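Local coordinates for protein probable N-glycosylase/DNA lyase (Thermotoga maritima, PDB 3N0U) that is a probable N-glycosylase/DNA lyase, a mainly helical protein of the helix-hairpin-helix superfamily, at residues I23-K28 with Y208-L212; E47-F51 with L112-K117; L59-W63 with L91-R97; L84-A88 with Q100-E104; P124-R128 with V152-A156. One frame throughout, in Å; residues are numbered along the deposited sequence. Where two conformers were deposited one is given.

A helical fold is held together by contacts of very different reach along the chain, and this protein illustrates the principle. Contact 1 joins the first and last helices, 13-44 and 202-214, and encloses the other four in sequence. Contact 2 ties helix 47-59 to the start of helix 116-121, with contacts 3 and 4 nested inside its loop. Those two interleave, share helix 84-93 and touch, their centres 11 Å apart; Arg102 lies against His96, Leu59 and Leu91. Contact 5 follows, bringing helix 124-134 against the loop before helix 160-168. Contacts 1 and 4, with centres 36 Å apart, lie on opposite sides of the chain's centre, so the set spans the molecule from one side to the other.

Contact 1 of 5, residues I23-K28 with Y208-L212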
# COMPACT_ATOMS: atom_id res chain seq x y z
N ILE A 23 -12.80 -1.83 18.27
CA ILE A 23 -11.90 -2.89 17.80
C ILE A 23 -10.45 -2.59 18.11
O ILE A 23 -9.58 -3.42 17.86
CB ILE A 23 -12.06 -3.24 16.29
CG1 ILE A 23 -11.86 -2.04 15.37
CG2 ILE A 23 -13.44 -3.86 16.03
CD1 ILE A 23 -10.43 -1.58 15.19
N ARG A 24 -10.18 -1.42 18.67
CA ARG A 24 -8.80 -0.98 18.82
C ARG A 24 -7.95 -1.92 19.65
O ARG A 24 -6.84 -2.28 19.26
CB ARG A 24 -8.76 0.42 19.41
CG ARG A 24 -7.40 1.07 19.35
CD ARG A 24 -7.48 2.46 19.99
NE ARG A 24 -6.34 3.29 19.60
CZ ARG A 24 -6.40 4.60 19.42
NH1 ARG A 24 -5.31 5.23 19.04
NH2 ARG A 24 -7.53 5.28 19.64
N GLU A 25 -8.47 -2.34 20.80
CA GLU A 25 -7.65 -3.12 21.72
C GLU A 25 -7.29 -4.45 21.09
O GLU A 25 -6.16 -4.89 21.19
CB GLU A 25 -8.42 -3.36 23.02
CG GLU A 25 -7.67 -4.19 24.04
CD GLU A 25 -8.53 -4.55 25.24
OE1 GLU A 25 -8.46 -5.71 25.71
OE2 GLU A 25 -9.29 -3.67 25.71
N GLU A 26 -8.25 -5.08 20.44
CA GLU A 26 -8.00 -6.39 19.87
C GLU A 26 -7.12 -6.33 18.63
O GLU A 26 -6.40 -7.28 18.34
CB GLU A 26 -9.31 -7.14 19.59
CG GLU A 26 -10.15 -6.65 18.44
CD GLU A 26 -11.55 -7.23 18.49
OE1 GLU A 26 -12.05 -7.69 17.44
OE2 GLU A 26 -12.16 -7.21 19.57
N ALA A 27 -7.23 -5.24 17.88
CA ALA A 27 -6.49 -5.11 16.64
C ALA A 27 -5.07 -4.65 16.89
O ALA A 27 -4.18 -4.94 16.10
CB ALA A 27 -7.20 -4.15 15.68
N LYS A 28 -4.86 -3.95 18.00
CA LYS A 28 -3.57 -3.29 18.21
C LYS A 28 -2.36 -4.23 18.13
O LYS A 28 -1.36 -3.89 17.49
CB LYS A 28 -3.57 -2.51 19.51
CG LYS A 28 -2.25 -1.85 19.80
CD LYS A 28 -2.31 -0.97 21.02
CE LYS A 28 -1.00 -0.19 21.19
NZ LYS A 28 -1.07 0.73 22.36
N TYR A 208 -6.02 -0.19 11.03
CA TYR A 208 -7.23 -0.25 11.84
C TYR A 208 -8.47 -0.19 10.93
O TYR A 208 -9.42 -0.92 11.16
CB TYR A 208 -7.23 0.87 12.89
CG TYR A 208 -6.27 0.65 14.02
CD1 TYR A 208 -6.58 -0.19 15.08
CD2 TYR A 208 -5.04 1.29 14.05
CE1 TYR A 208 -5.70 -0.39 16.12
CE2 TYR A 208 -4.14 1.09 15.09
CZ TYR A 208 -4.49 0.25 16.12
OH TYR A 208 -3.63 0.02 17.15
N LEU A 209 -8.45 0.67 9.92
CA LEU A 209 -9.57 0.79 8.99
C LEU A 209 -9.83 -0.55 8.30
O LEU A 209 -10.97 -0.98 8.11
CB LEU A 209 -9.30 1.86 7.94
CG LEU A 209 -9.34 3.31 8.42
CD1 LEU A 209 -8.97 4.23 7.28
CD2 LEU A 209 -10.71 3.69 8.97
N TRP A 210 -8.76 -1.23 7.90
CA TRP A 210 -8.95 -2.50 7.21
C TRP A 210 -9.41 -3.63 8.12
O TRP A 210 -10.08 -4.56 7.66
CB TRP A 210 -7.69 -2.91 6.44
CG TRP A 210 -7.72 -2.46 5.02
CD1 TRP A 210 -7.13 -1.36 4.48
CD2 TRP A 210 -8.43 -3.10 3.96
NE1 TRP A 210 -7.40 -1.28 3.14
CE2 TRP A 210 -8.20 -2.34 2.80
CE3 TRP A 210 -9.22 -4.24 3.88
CZ2 TRP A 210 -8.74 -2.70 1.57
CZ3 TRP A 210 -9.75 -4.60 2.66
CH2 TRP A 210 -9.51 -3.83 1.52
N TYR A 211 -9.08 -3.54 9.40
CA TYR A 211 -9.54 -4.53 10.38
C TYR A 211 -11.07 -4.59 10.42
O TYR A 211 -11.65 -5.63 10.66
CB TYR A 211 -8.96 -4.24 11.77
CG TYR A 211 -9.32 -5.27 12.80
CD1 TYR A 211 -8.55 -6.40 12.96
CD2 TYR A 211 -10.49 -5.16 13.57
CE1 TYR A 211 -8.89 -7.37 13.89
CE2 TYR A 211 -10.82 -6.11 14.48
CZ TYR A 211 -10.03 -7.23 14.63
OH TYR A 211 -10.36 -8.22 15.52
N LEU A 212 -11.71 -3.47 10.14
CA LEU A 212 -13.17 -3.41 10.20
C LEU A 212 -13.87 -4.41 9.29
O LEU A 212 -14.98 -4.84 9.60
CB LEU A 212 -13.67 -2.01 9.84
CG LEU A 212 -13.24 -0.87 10.75
CD1 LEU A 212 -13.80 0.46 10.19
CD2 LEU A 212 -13.71 -1.10 12.14
O HOH W 1 -3.91 1.84 19.29
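Apolar contacts dominate where Ile23-Lys28 crosses Tyr208-Leu212. Ile23 reaches three residues of the partner helix: its CB lies 3.6 Å from Tyr211 CE2, its CG1 3.8 Å from Leu212 CD2 and its CD1 4.1 Å from Tyr208 CD1. Ala27, whose CB points at the other helix, packs against both tyrosines, and over Tyr211 it makes a CH-pi contact, with Ala27 CB 3.8 Å from the ring centroid of Tyr211 and nearly on the ring normal. The two short segments cross at 105° with their axes 10.4 Å apart, a spacing that large aromatic side chains can bridge. Tyr208 is a knob-into-hole residue here, its ring set among Ile23, Arg24, Ala27 and Lys28. In the fold this seats helix 202-214, near the C-terminus, on the long N-terminal helix 13-44, and Leu212 extends the junction to Leu16 and Leu20. Hydrogen bonding is confined to the phenol ends. Tyr211 OH donates to Glu26 OE1 at 2.6 Å, while a water accepts from Arg24 NE and donates to Tyr208 OH, both at 2.8 Å. The Arg24 guanidinium itself is engaged beyond the two segments, by a hydrogen bond to the carbonyl of Phe198 and a salt bridge with Glu200.

Contact 2 of 5, residues E47-F51 with L112-K117; sequences EEDLF and LLGKLK
At the apolar centre, Leu50 and Phe51 of helix 47-59 face Leu113 and Leu116. All of Glu47-Phe51 is helical, whereas Leu112-Lys117 is a turn that becomes helix at Leu116. The backbones come nearest at Glu47 and Leu116, their CA atoms 6.0 Å apart. Leu116, an mt rotamer, directs its CD1 to 4.0 Å from Phe51 CB and its CB to 3.9 Å from Leu50 CD1. Phe51, with chi1 t, lays a ring edge toward Leu116 CD1, and its CB is 3.7 Å from Leu113 CD2; beyond the pair, the Phe51 ring meets Ile106 and Asn109 of helix 99-109. Further out, Leu50 CD1 is 3.8 Å from Lys117 CG, the lysine chain then leading away. Between Leu113 and Lys115 the turn relies on Gly114, whose phi of 105° and psi of -17° would press a CB against the preceding carbonyl. Lys115 N bonds back to Leu112 O at 2.9 Å. The polar edge belongs to Glu47, folded by chi1 and chi2 both m. Its OE1 accepts from Leu116 N at 2.9 Å and, weakly, from Gly114 N at 2.8 Å, while Glu47 OE2 accepts from Lys117 N at 3.0 Å. A carboxylate from one helix meeting backbone amides at the start of another is characteristic of helix N termini, where first-turn NH groups lack carbonyl partners within their own helix.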
# COMPACT_ATOMS: atom_id res chain seq x y z
N GLU A 47 18.23 -3.63 -1.50
CA GLU A 47 17.56 -3.13 -2.69
C GLU A 47 16.60 -4.18 -3.24
O GLU A 47 15.48 -3.87 -3.61
CB GLU A 47 18.56 -2.72 -3.77
CG GLU A 47 19.36 -1.48 -3.45
CD GLU A 47 18.59 -0.17 -3.69
OE1 GLU A 47 17.62 -0.18 -4.49
OE2 GLU A 47 18.96 0.87 -3.10
N GLU A 48 17.03 -5.42 -3.30
CA GLU A 48 16.16 -6.47 -3.81
C GLU A 48 14.97 -6.72 -2.91
O GLU A 48 13.87 -6.96 -3.41
CB GLU A 48 16.94 -7.75 -4.04
CG GLU A 48 17.94 -7.63 -5.19
CD GLU A 48 18.60 -8.94 -5.55
OE1 GLU A 48 18.32 -9.95 -4.88
OE2 GLU A 48 19.41 -8.94 -6.51
N ASP A 49 15.16 -6.67 -1.59
CA ASP A 49 14.03 -6.83 -0.68
C ASP A 49 12.98 -5.72 -0.93
O ASP A 49 11.76 -5.95 -0.93
CB ASP A 49 14.49 -6.72 0.78
CG ASP A 49 15.36 -7.88 1.23
OD1 ASP A 49 15.28 -8.99 0.64
OD2 ASP A 49 16.13 -7.68 2.21
N LEU A 50 13.46 -4.50 -1.11
CA LEU A 50 12.56 -3.39 -1.35
C LEU A 50 11.88 -3.55 -2.71
O LEU A 50 10.71 -3.24 -2.87
CB LEU A 50 13.33 -2.06 -1.30
CG LEU A 50 13.88 -1.70 0.09
CD1 LEU A 50 14.77 -0.51 -0.02
CD2 LEU A 50 12.74 -1.40 1.04
N PHE A 51 12.62 -4.05 -3.69
CA PHE A 51 12.06 -4.26 -5.01
C PHE A 51 10.92 -5.29 -4.98
O PHE A 51 9.92 -5.16 -5.70
CB PHE A 51 13.13 -4.74 -6.01
CG PHE A 51 12.63 -4.75 -7.41
CD1 PHE A 51 12.15 -5.92 -7.99
CD2 PHE A 51 12.55 -3.57 -8.12
CE1 PHE A 51 11.67 -5.91 -9.29
CE2 PHE A 51 12.05 -3.56 -9.40
CZ PHE A 51 11.60 -4.72 -9.98
N LEU A 112 14.97 0.68 -11.34
CA LEU A 112 15.00 1.36 -10.03
C LEU A 112 15.88 0.65 -9.01
O LEU A 112 16.13 1.20 -7.94
CB LEU A 112 13.59 1.49 -9.45
CG LEU A 112 12.64 2.29 -10.33
CD1 LEU A 112 11.26 2.33 -9.68
CD2 LEU A 112 13.19 3.71 -10.58
N LEU A 113 16.34 -0.55 -9.31
CA LEU A 113 17.29 -1.22 -8.40
C LEU A 113 18.52 -0.34 -8.26
O LEU A 113 19.10 0.09 -9.27
CB LEU A 113 17.69 -2.59 -8.92
CG LEU A 113 16.59 -3.65 -8.87
CD1 LEU A 113 16.91 -4.79 -9.81
CD2 LEU A 113 16.44 -4.11 -7.45
N GLY A 114 18.91 -0.08 -7.02
CA GLY A 114 20.00 0.83 -6.73
C GLY A 114 19.53 2.17 -6.18
O GLY A 114 20.33 2.92 -5.60
N LYS A 115 18.24 2.46 -6.36
CA LYS A 115 17.67 3.75 -5.98
C LYS A 115 16.68 3.64 -4.82
O LYS A 115 16.30 4.65 -4.23
CB LYS A 115 16.93 4.37 -7.18
CG LYS A 115 17.82 4.76 -8.34
CD LYS A 115 17.01 5.12 -9.57
CE LYS A 115 17.82 5.96 -10.54
NZ LYS A 115 19.21 5.45 -10.71
N LEU A 116 16.24 2.42 -4.49
CA LEU A 116 15.12 2.26 -3.56
C LEU A 116 15.46 2.55 -2.10
O LEU A 116 14.63 3.10 -1.39
CB LEU A 116 14.49 0.86 -3.67
CG LEU A 116 13.87 0.58 -5.03
CD1 LEU A 116 13.35 -0.85 -5.11
CD2 LEU A 116 12.73 1.56 -5.30
N LYS A 117 16.67 2.20 -1.65
CA LYS A 117 17.04 2.45 -0.25
C LYS A 117 17.00 3.95 0.03
O LYS A 117 16.47 4.40 1.04
CB LYS A 117 18.43 1.89 0.09
CG LYS A 117 18.46 0.36 0.17
CD LYS A 117 19.81 -0.18 0.62
CE LYS A 117 20.07 0.08 2.09
NZ LYS A 117 21.39 -0.46 2.51

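Contact 3 of 5, residues L59-W63 with L91-R97; sequences LTANW and LREVGHR
This is an aromatic and hydrogen-bonded contact between two chain turns, the loop joining helices 47-59 and 65-75 and the end of helix 84-93. Leu59 and His96 have the closest backbones, CA to CA 7.7 Å. His96 (chi1 t) sends its NE2 to donate to Leu59 O at 2.9 Å, and its ND1 accepts from the amide of Tyr98. The His96 edge also meets the Trp63 face in a T-shaped pair, six-membered ring to imidazole centroid 4.6 Å, planes at 60°. Helix 84-93 ends here in a Schellman motif: Gly95 has phi 97° and psi 10°, His96 N bonds to Leu91 O at 3.0 Å and Gly95 N to Arg92 O at 3.1 Å. Trp63, extended at -151°/165° with chi1 t and chi2 31°, lies along this turn, its CZ2 3.8 Å from Gly95 C. A water accepts from Trp63 NE1 at 3.1 Å and donates to Gly95 O at 2.9 Å. Deeper in, Leu59 and Leu91, both mt, meet CD2 to CD2 at 3.7 Å, beside Ile106 of helix 99-109.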
# COMPACT_ATOMS: atom_id res chain seq x y z
N LEU A 59 1.27 -5.66 -7.98
CA LEU A 59 0.32 -6.77 -8.14
C LEU A 59 -0.99 -6.56 -7.42
O LEU A 59 -2.01 -7.13 -7.83
CB LEU A 59 0.93 -8.08 -7.64
CG LEU A 59 2.17 -8.54 -8.39
CD1 LEU A 59 2.71 -9.81 -7.75
CD2 LEU A 59 1.92 -8.74 -9.87
N THR A 60 -0.99 -5.78 -6.35
CA THR A 60 -2.22 -5.61 -5.59
C THR A 60 -2.98 -4.35 -5.95
O THR A 60 -3.93 -4.00 -5.25
CB THR A 60 -1.96 -5.63 -4.09
OG1 THR A 60 -1.07 -4.57 -3.75
CG2 THR A 60 -1.36 -6.97 -3.68
N ALA A 61 -2.63 -3.70 -7.05
CA ALA A 61 -3.30 -2.45 -7.46
C ALA A 61 -4.80 -2.60 -7.54
O ALA A 61 -5.55 -1.70 -7.12
CB ALA A 61 -2.76 -1.96 -8.77
N ASN A 62 -5.24 -3.72 -8.10
CA ASN A 62 -6.66 -4.05 -8.21
C ASN A 62 -6.85 -5.52 -7.89
O ASN A 62 -7.56 -6.25 -8.60
CB ASN A 62 -7.18 -3.77 -9.63
CG ASN A 62 -7.53 -2.30 -9.85
OD1 ASN A 62 -7.51 -1.49 -8.92
ND2 ASN A 62 -7.89 -1.97 -11.09
N TRP A 63 -6.21 -5.96 -6.81
CA TRP A 63 -6.24 -7.35 -6.36
C TRP A 63 -6.07 -7.37 -4.86
O TRP A 63 -5.60 -6.41 -4.24
CB TRP A 63 -5.07 -8.12 -6.98
CG TRP A 63 -5.18 -9.62 -7.11
CD1 TRP A 63 -6.31 -10.36 -7.30
CD2 TRP A 63 -4.09 -10.55 -7.08
NE1 TRP A 63 -5.99 -11.69 -7.40
CE2 TRP A 63 -4.64 -11.83 -7.27
CE3 TRP A 63 -2.72 -10.42 -6.91
CZ2 TRP A 63 -3.85 -12.97 -7.31
CZ3 TRP A 63 -1.93 -11.57 -6.95
CH2 TRP A 63 -2.50 -12.82 -7.15
N LEU A 91 2.93 -15.46 -12.65
CA LEU A 91 1.81 -14.64 -12.20
C LEU A 91 0.49 -15.25 -12.63
O LEU A 91 -0.49 -15.19 -11.90
CB LEU A 91 1.92 -13.21 -12.69
CG LEU A 91 3.09 -12.43 -12.10
CD1 LEU A 91 3.17 -11.09 -12.80
CD2 LEU A 91 2.89 -12.24 -10.62
N ARG A 92 0.46 -15.87 -13.80
CA ARG A 92 -0.75 -16.54 -14.28
C ARG A 92 -1.06 -17.72 -13.35
O ARG A 92 -2.22 -17.91 -12.94
CB ARG A 92 -0.58 -16.99 -15.74
CG ARG A 92 -1.79 -17.61 -16.35
CD ARG A 92 -1.55 -17.91 -17.86
NE ARG A 92 -1.37 -16.68 -18.66
CZ ARG A 92 -0.19 -16.19 -19.06
NH1 ARG A 92 0.96 -16.80 -18.76
NH2 ARG A 92 -0.16 -15.06 -19.77
N GLU A 93 -0.02 -18.48 -12.99
CA GLU A 93 -0.15 -19.64 -12.12
C GLU A 93 -0.70 -19.31 -10.72
O GLU A 93 -1.43 -20.12 -10.15
CB GLU A 93 1.21 -20.36 -11.98
CG GLU A 93 1.69 -21.04 -13.26
CD GLU A 93 3.12 -21.59 -13.17
OE1 GLU A 93 3.79 -21.41 -12.12
OE2 GLU A 93 3.58 -22.21 -14.16
N VAL A 94 -0.35 -18.15 -10.17
CA VAL A 94 -0.82 -17.77 -8.84
C VAL A 94 -2.14 -17.01 -8.90
O VAL A 94 -2.65 -16.54 -7.89
CB VAL A 94 0.21 -16.94 -8.03
CG1 VAL A 94 1.50 -17.72 -7.89
CG2 VAL A 94 0.46 -15.58 -8.65
N GLY A 95 -2.70 -16.88 -10.10
CA GLY A 95 -4.06 -16.39 -10.25
C GLY A 95 -4.24 -14.92 -10.57
O GLY A 95 -5.36 -14.43 -10.55
N HIS A 96 -3.17 -14.20 -10.90
CA HIS A 96 -3.35 -12.81 -11.26
C HIS A 96 -4.15 -12.69 -12.54
O HIS A 96 -3.92 -13.46 -13.48
CB HIS A 96 -2.03 -12.08 -11.42
CG HIS A 96 -2.16 -10.62 -11.14
ND1 HIS A 96 -2.76 -9.76 -12.03
CD2 HIS A 96 -1.88 -9.89 -10.04
CE1 HIS A 96 -2.82 -8.55 -11.50
NE2 HIS A 96 -2.29 -8.61 -10.29
N ARG A 97 -5.08 -11.75 -12.56
CA ARG A 97 -5.95 -11.55 -13.73
C ARG A 97 -5.29 -10.84 -14.90
O ARG A 97 -5.78 -10.90 -16.02
CB ARG A 97 -7.22 -10.79 -13.33
CG ARG A 97 -8.15 -11.60 -12.46
CD ARG A 97 -9.49 -10.89 -12.24
NE ARG A 97 -9.34 -9.65 -11.48
CZ ARG A 97 -9.31 -9.58 -10.14
NH1 ARG A 97 -9.42 -10.68 -9.41
NH2 ARG A 97 -9.18 -8.40 -9.55
O HOH W 2 -7.10 -14.48 -8.22

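Contact 4 of 5, residues L84-A88 with Q100-E104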
# COMPACT_ATOMS: atom_id res chain seq x y z
N LEU A 84 10.68 -11.75 -18.78
CA LEU A 84 9.28 -11.36 -18.86
C LEU A 84 8.34 -12.56 -19.00
O LEU A 84 7.35 -12.67 -18.25
CB LEU A 84 9.09 -10.42 -20.05
CG LEU A 84 7.67 -10.01 -20.36
CD1 LEU A 84 7.06 -9.33 -19.15
CD2 LEU A 84 7.66 -9.06 -21.56
N GLU A 85 8.61 -13.46 -19.94
CA GLU A 85 7.66 -14.54 -20.24
C GLU A 85 7.51 -15.49 -19.06
O GLU A 85 6.39 -15.91 -18.73
CB GLU A 85 8.07 -15.32 -21.50
CG GLU A 85 7.12 -16.49 -21.84
CD GLU A 85 7.50 -17.23 -23.13
OE1 GLU A 85 8.70 -17.56 -23.32
OE2 GLU A 85 6.60 -17.50 -23.96
N GLU A 86 8.62 -15.80 -18.39
CA GLU A 86 8.56 -16.69 -17.24
C GLU A 86 7.89 -16.02 -16.04
O GLU A 86 7.19 -16.68 -15.27
CB GLU A 86 9.97 -17.16 -16.85
CG GLU A 86 10.49 -18.36 -17.68
CD GLU A 86 10.93 -17.98 -19.09
OE1 GLU A 86 11.13 -16.78 -19.36
OE2 GLU A 86 11.10 -18.90 -19.92
N LEU A 87 8.12 -14.74 -15.85
CA LEU A 87 7.45 -14.01 -14.78
C LEU A 87 5.94 -13.97 -15.04
O LEU A 87 5.14 -14.20 -14.14
CB LEU A 87 8.01 -12.60 -14.66
CG LEU A 87 7.38 -11.73 -13.57
CD1 LEU A 87 7.46 -12.45 -12.23
CD2 LEU A 87 8.06 -10.38 -13.53
N ALA A 88 5.55 -13.68 -16.27
CA ALA A 88 4.12 -13.66 -16.59
C ALA A 88 3.50 -15.03 -16.33
O ALA A 88 2.36 -15.13 -15.84
CB ALA A 88 3.89 -13.24 -18.03
N GLN A 100 0.36 -10.63 -17.89
CA GLN A 100 1.30 -10.10 -18.87
C GLN A 100 1.65 -8.66 -18.55
O GLN A 100 2.82 -8.28 -18.50
CB GLN A 100 0.76 -10.22 -20.29
CG GLN A 100 1.74 -9.78 -21.35
CD GLN A 100 2.94 -10.70 -21.50
OE1 GLN A 100 2.87 -11.92 -21.28
NE2 GLN A 100 4.05 -10.12 -21.91
N LYS A 101 0.64 -7.84 -18.32
CA LYS A 101 0.90 -6.43 -18.10
C LYS A 101 1.63 -6.20 -16.78
O LYS A 101 2.54 -5.37 -16.71
CB LYS A 101 -0.41 -5.64 -18.18
CG LYS A 101 -0.22 -4.18 -18.45
CD LYS A 101 0.42 -3.96 -19.84
CE LYS A 101 1.74 -3.23 -19.75
NZ LYS A 101 2.14 -2.73 -21.10
N ARG A 102 1.25 -6.89 -15.72
CA ARG A 102 1.95 -6.71 -14.44
C ARG A 102 3.39 -7.17 -14.55
O ARG A 102 4.29 -6.55 -13.99
CB ARG A 102 1.25 -7.46 -13.31
CG ARG A 102 -0.18 -7.00 -13.02
CD ARG A 102 -0.28 -5.57 -12.51
NE ARG A 102 -1.69 -5.19 -12.46
CZ ARG A 102 -2.41 -4.79 -13.50
NH1 ARG A 102 -1.86 -4.67 -14.71
NH2 ARG A 102 -3.69 -4.51 -13.35
N ALA A 103 3.63 -8.26 -15.27
CA ALA A 103 5.00 -8.74 -15.48
C ALA A 103 5.82 -7.66 -16.19
O ALA A 103 6.97 -7.42 -15.84
CB ALA A 103 5.01 -10.02 -16.28
N GLU A 104 5.21 -7.01 -17.18
CA GLU A 104 5.90 -5.98 -17.94
C GLU A 104 6.27 -4.80 -17.06
O GLU A 104 7.39 -4.27 -17.15
CB GLU A 104 5.04 -5.54 -19.13
CG GLU A 104 4.96 -6.60 -20.23
CD GLU A 104 4.00 -6.28 -21.36
OE1 GLU A 104 3.38 -5.20 -21.34
OE2 GLU A 104 3.89 -7.12 -22.28
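Two helices that follow each other in the chain, 84-93 and 99-109, fold back on one another as a helical hairpin, and small residues let them come close. The axes of Leu84-Ala88 and Gln100-Glu104 approach to 8.6 Å, with their directions 128° apart, and the nearest backbone pair is Ala88 with Gln100, CA to CA 5.1 Å, toward the connecting turn. Ala103 is the most covered residue. Its CA-to-CB bond points toward the other helix, and the methyl group is met by three side chains: Ala103 CB lies 3.6 Å from Leu84 CD1, 3.8 Å from Ala88 CB and 4.0 Å from Leu87 CG. Ala103 also touches Leu91, one turn further along helix 84-93. Leu84 is second in buried area. As the helices diverge away from the turn, its longer side chain, in the tp rotamer, spans the wider gap, so that Leu84 CD1 comes within 3.6 Å of both Glu104 N and Glu104 CG. Ala88 is the third, at the tight end, where a methyl group suffices: its CB rests 3.7 Å from Gln100 OE1. No hydrogen bond crosses between the segments. The polar groups at the margin instead bond within the second helix, where Lys101 NZ forms a salt bridge with Glu104 OE1 at 2.8 Å and Gln100 NE2 donates to Glu104 OE2 at 3.0 Å.

Contact 5 of 5, residues P124-R128 with V152-A156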
# COMPACT_ATOMS: atom_id res chain seq x y z
N PRO A 124 9.06 11.43 2.42
CA PRO A 124 8.09 10.51 1.81
C PRO A 124 7.19 11.16 0.78
O PRO A 124 6.77 10.45 -0.12
CB PRO A 124 7.28 10.02 3.00
CG PRO A 124 7.60 10.91 4.13
CD PRO A 124 8.94 11.48 3.88
N PHE A 125 6.92 12.45 0.89
CA PHE A 125 6.07 13.09 -0.11
C PHE A 125 6.84 13.18 -1.41
O PHE A 125 6.27 12.96 -2.47
CB PHE A 125 5.57 14.46 0.38
CG PHE A 125 4.64 14.35 1.56
CD1 PHE A 125 3.27 14.25 1.38
CD2 PHE A 125 5.15 14.27 2.85
CE1 PHE A 125 2.41 14.10 2.48
CE2 PHE A 125 4.30 14.14 3.95
CZ PHE A 125 2.93 14.04 3.76
N GLN A 126 8.13 13.47 -1.34
CA GLN A 126 8.92 13.57 -2.56
C GLN A 126 9.14 12.18 -3.16
O GLN A 126 9.08 12.00 -4.37
CB GLN A 126 10.25 14.27 -2.29
CG GLN A 126 10.08 15.69 -1.80
CD GLN A 126 11.40 16.39 -1.63
OE1 GLN A 126 12.44 15.86 -1.99
NE2 GLN A 126 11.36 17.59 -1.07
N SER A 127 9.38 11.19 -2.31
CA SER A 127 9.57 9.82 -2.79
C SER A 127 8.31 9.31 -3.48
O SER A 127 8.39 8.65 -4.50
CB SER A 127 9.99 8.90 -1.65
OG SER A 127 11.28 9.28 -1.22
N ARG A 128 7.15 9.64 -2.94
CA ARG A 128 5.91 9.21 -3.57
C ARG A 128 5.76 9.85 -4.96
O ARG A 128 5.38 9.17 -5.90
CB ARG A 128 4.69 9.56 -2.70
CG ARG A 128 3.37 9.39 -3.44
CD ARG A 128 2.21 9.37 -2.48
NE ARG A 128 2.06 10.66 -1.85
CZ ARG A 128 1.29 10.92 -0.81
NH1 ARG A 128 0.59 9.95 -0.25
NH2 ARG A 128 1.22 12.15 -0.33
N VAL A 152 6.98 3.83 6.53
CA VAL A 152 6.55 5.23 6.51
C VAL A 152 5.15 5.39 7.13
O VAL A 152 4.23 4.63 6.81
CB VAL A 152 6.56 5.82 5.08
CG1 VAL A 152 5.91 7.20 5.04
CG2 VAL A 152 8.01 5.90 4.55
N GLU A 153 4.99 6.36 8.02
CA GLU A 153 3.71 6.52 8.70
C GLU A 153 2.89 7.72 8.24
O GLU A 153 1.71 7.83 8.59
CB GLU A 153 3.93 6.57 10.21
CG GLU A 153 4.38 5.20 10.76
CD GLU A 153 4.50 5.12 12.28
OE1 GLU A 153 3.50 5.41 12.98
OE2 GLU A 153 5.60 4.74 12.76
N ASP A 154 3.50 8.59 7.44
CA ASP A 154 2.95 9.90 7.10
C ASP A 154 1.85 9.88 6.04
O ASP A 154 1.16 10.89 5.86
CB ASP A 154 4.08 10.79 6.57
CG ASP A 154 5.33 10.75 7.45
OD1 ASP A 154 6.00 9.69 7.55
OD2 ASP A 154 5.67 11.81 8.02
N LEU A 155 1.68 8.75 5.34
CA LEU A 155 0.88 8.72 4.10
C LEU A 155 -0.35 7.83 4.22
O LEU A 155 -0.30 6.80 4.86
CB LEU A 155 1.73 8.21 2.93
CG LEU A 155 3.06 8.95 2.69
CD1 LEU A 155 3.75 8.36 1.44
CD2 LEU A 155 2.85 10.47 2.56
N ALA A 156 -1.45 8.27 3.61
CA ALA A 156 -2.65 7.44 3.48
C ALA A 156 -2.63 6.62 2.21
O ALA A 156 -2.08 7.05 1.18
CB ALA A 156 -3.88 8.31 3.48
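Leu155, an mt rotamer on an extended backbone, is the residue around which this contact is arranged. Its CD2 lies over the face of Phe125 in a CH-pi contact, 3.8 Å from the ring centroid, and the same Leu155 CD2 is 3.6 Å from Arg128 NH1, over the guanidinium face. Phe125 achieves this with chi1 m, which swings its ring toward the loop although its CA-to-CB bond points sideways. Arg128 begins tt and bends at chi3 (p); its guanidinium is held by a salt bridge to Glu188, which also accepts from the Ala156 amide, and by Ser144. Pro124, whose ring is C-gamma endo, sets its CB 3.7 Å from Val152 CG1, the valine having chi1 t, and 4.2 Å from Leu155 CD1. The packing thus joins the start of helix 124-134 to the loop after helix 140-148. Those two helices, with the sodium site at Val132, Ala135 and Ile138 at the end of the first and in the turn that joins them, are consistent with the helix-hairpin-helix motif that names the superfamily.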